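Local coordinates for aminoglycoside N(3)-acetyltransferase (Enterobacter cloacae, PDB 6NP4), which transfers the acetyl group of acetyl-CoA to the 3-amino group of 2-deoxystreptamine antibiotics, probably conferring aminoglycoside resistance, and binds tobramycin, at the tobramycin site. Sequence-based numbering; all coordinates share one arbitrary frame.

The tobramycin site. Residues 59, 67-68, 98, 118, 141, 165, 171, 207-208, 221. With TOY (tobramycin), chain B.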
# COMPACT_ATOMS: atom_id res chain seq x y z
N PHE A 59 -2.14 2.12 1.16
CA PHE A 59 -2.62 0.74 1.12
C PHE A 59 -3.21 0.40 2.49
O PHE A 59 -2.49 0.15 3.45
CB PHE A 59 -1.47 -0.20 0.77
CG PHE A 59 -1.81 -1.67 0.92
CD1 PHE A 59 -3.06 -2.17 0.59
CD2 PHE A 59 -0.87 -2.55 1.41
CE1 PHE A 59 -3.34 -3.50 0.74
CE2 PHE A 59 -1.14 -3.88 1.55
CZ PHE A 59 -2.36 -4.36 1.22
N TYR A 67 -9.23 -13.37 3.98
CA TYR A 67 -8.19 -13.91 3.11
C TYR A 67 -7.79 -15.32 3.54
O TYR A 67 -7.90 -16.28 2.77
CB TYR A 67 -6.98 -12.97 3.16
CG TYR A 67 -5.87 -13.31 2.19
CD1 TYR A 67 -5.88 -12.82 0.89
CD2 TYR A 67 -4.81 -14.12 2.58
CE1 TYR A 67 -4.86 -13.12 -0.01
CE2 TYR A 67 -3.78 -14.43 1.68
CZ TYR A 67 -3.83 -13.92 0.39
OH TYR A 67 -2.84 -14.20 -0.53
N GLU A 68 -7.32 -15.46 4.78
CA GLU A 68 -6.86 -16.77 5.25
C GLU A 68 -8.00 -17.77 5.23
O GLU A 68 -7.79 -18.96 4.96
CB GLU A 68 -6.28 -16.64 6.65
CG GLU A 68 -4.95 -15.86 6.73
CD GLU A 68 -5.11 -14.35 6.88
OE1 GLU A 68 -6.22 -13.80 6.72
OE2 GLU A 68 -4.10 -13.69 7.15
N PHE A 98 -0.75 -3.04 8.59
CA PHE A 98 -0.06 -2.24 7.59
C PHE A 98 0.17 -0.82 8.08
O PHE A 98 0.65 0.03 7.31
CB PHE A 98 -0.79 -2.28 6.25
CG PHE A 98 -1.04 -3.69 5.74
CD1 PHE A 98 -0.15 -4.73 6.02
CD2 PHE A 98 -2.14 -3.97 4.96
CE1 PHE A 98 -0.40 -6.01 5.57
CE2 PHE A 98 -2.38 -5.24 4.50
CZ PHE A 98 -1.51 -6.26 4.80
N ASP A 118 -9.48 -6.80 -0.12
CA ASP A 118 -8.22 -7.20 0.49
C ASP A 118 -7.10 -6.22 0.18
O ASP A 118 -6.24 -5.97 1.03
CB ASP A 118 -7.85 -8.62 0.04
CG ASP A 118 -6.71 -9.19 0.85
OD1 ASP A 118 -6.90 -9.48 2.05
OD2 ASP A 118 -5.60 -9.32 0.29
N TYR A 141 -2.44 -5.47 -7.23
CA TYR A 141 -1.30 -4.55 -7.21
C TYR A 141 -0.67 -4.33 -8.57
O TYR A 141 0.32 -3.59 -8.66
CB TYR A 141 -0.21 -5.02 -6.22
CG TYR A 141 -0.78 -5.37 -4.89
CD1 TYR A 141 -1.28 -4.40 -4.02
CD2 TYR A 141 -0.94 -6.69 -4.52
CE1 TYR A 141 -1.88 -4.74 -2.84
CE2 TYR A 141 -1.54 -7.03 -3.32
CZ TYR A 141 -2.01 -6.05 -2.49
OH TYR A 141 -2.65 -6.38 -1.30
N ASP A 165 10.68 -4.25 3.65
CA ASP A 165 9.54 -5.11 3.33
C ASP A 165 8.26 -4.33 3.07
O ASP A 165 7.33 -4.89 2.49
CB ASP A 165 9.26 -6.05 4.50
CG ASP A 165 8.60 -5.30 5.66
OD1 ASP A 165 7.35 -5.27 5.79
OD2 ASP A 165 9.35 -4.62 6.38
N HIS A 171 4.99 -4.91 -5.44
CA HIS A 171 4.14 -5.99 -5.93
C HIS A 171 3.73 -5.79 -7.39
O HIS A 171 3.42 -6.77 -8.07
CB HIS A 171 2.91 -6.19 -5.04
CG HIS A 171 3.25 -6.65 -3.66
ND1 HIS A 171 3.99 -7.79 -3.41
CD2 HIS A 171 2.96 -6.14 -2.45
CE1 HIS A 171 4.13 -7.95 -2.11
NE2 HIS A 171 3.52 -6.96 -1.50
N SER A 207 0.87 -12.34 -3.16
CA SER A 207 1.51 -11.17 -2.57
C SER A 207 2.33 -11.50 -1.34
O SER A 207 2.90 -10.59 -0.73
CB SER A 207 0.51 -10.06 -2.27
OG SER A 207 -0.34 -10.43 -1.20
N ASN A 208 2.45 -12.79 -1.01
CA ASN A 208 3.33 -13.25 0.05
C ASN A 208 4.55 -13.98 -0.49
O ASN A 208 5.10 -14.86 0.18
CB ASN A 208 2.56 -14.10 1.06
CG ASN A 208 1.63 -13.27 1.88
OD1 ASN A 208 0.42 -13.50 1.94
ND2 ASN A 208 2.19 -12.28 2.53
N ASP A 221 10.90 -11.74 1.72
CA ASP A 221 10.21 -11.86 0.44
C ASP A 221 10.97 -11.07 -0.63
O ASP A 221 12.02 -10.47 -0.37
CB ASP A 221 8.73 -11.50 0.58
CG ASP A 221 8.47 -10.06 1.03
OD1 ASP A 221 9.39 -9.23 0.92
OD2 ASP A 221 7.33 -9.76 1.46
C11 TOY B . 3.76 -9.17 5.02
O11 TOY B . 3.46 -8.38 3.91
C21 TOY B . 4.67 -8.35 5.96
N21 TOY B . 3.99 -7.06 6.28
C31 TOY B . 5.98 -8.07 5.36
C41 TOY B . 6.64 -9.32 4.91
O41 TOY B . 7.78 -9.01 4.10
C51 TOY B . 5.73 -10.16 4.03
O51 TOY B . 4.44 -10.41 4.67
C61 TOY B . 6.38 -11.48 3.76
N61 TOY B . 5.57 -12.27 2.84
C12 TOY B . -0.01 -8.09 1.48
N12 TOY B . -1.03 -8.24 0.43
C22 TOY B . 1.35 -7.81 0.84
C32 TOY B . 2.42 -7.63 1.94
N32 TOY B . 3.73 -7.44 1.33
C42 TOY B . 2.53 -8.82 2.92
C52 TOY B . 1.14 -9.20 3.45
O52 TOY B . 1.22 -10.43 4.14
C62 TOY B . 0.10 -9.35 2.33
O62 TOY B . -1.16 -9.60 2.92
C13 TOY B . -1.89 -10.68 2.45
C23 TOY B . -3.35 -10.33 2.63
O23 TOY B . -3.59 -9.13 1.92
C33 TOY B . -3.70 -10.16 4.07
N33 TOY B . -5.18 -9.81 4.20
C43 TOY B . -3.33 -11.39 4.86
O43 TOY B . -3.57 -11.18 6.25
C53 TOY B . -1.86 -11.73 4.64
O53 TOY B . -1.63 -11.90 3.21
C63 TOY B . -1.40 -12.95 5.39
O63 TOY B . -2.22 -14.05 5.10
O HOH W 1 -6.69 -11.03 6.29
O HOH W 2 6.44 -7.43 1.88
O HOH W 3 10.17 -10.02 4.01
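The aminoglycoside pocket of this antibiotic N-acetyltransferase holds tobramycin, modelled at partial occupancy, with its central 2-deoxystreptamine ring against His171. His171 presents NE2 edge-on, and the 3-amino N32 of tobramycin, the group to be acetylated, lies almost in the imidazole plane, donating to NE2 over 2.9 Å. This in-plane approach at the ring edge would suit a role for His171 as general base; Ser207 CB covers one face of the imidazole. Across the same cyclitol ring, the 1-amino N12 of tobramycin donates to two hydroxyls, Ser207 OG at 2.8 Å and Tyr141 OH at 3.0 Å. Asn208, with CG beside the backbone N (chi1 -71°), points ND2 at the tobramycin hydroxyl O52 in the plane of its amide, 2.6 Å away and at 160° at the hydrogen.

The 3-amino-sugar is read by two carboxylates. Asp118 straddles it, OD1 taking N33 on its syn side while OD2 accepts from O23, slightly above the carboxylate plane. Glu68, its chain bent at chi2 (87°), gathers O43 and O63 on OE2, both from above its plane. Tyr67 lays its ring flat beneath this sugar, tobramycin C23 standing over the centre, 3.9 Å from the centroid. At the far amino-sugar, Asp221 OD2 accepts from tobramycin O41 at 2.8 Å from well above the carboxylate plane, and water 2, 2.8 Å from the backbone O of Asp165, links that hydroxyl to N32.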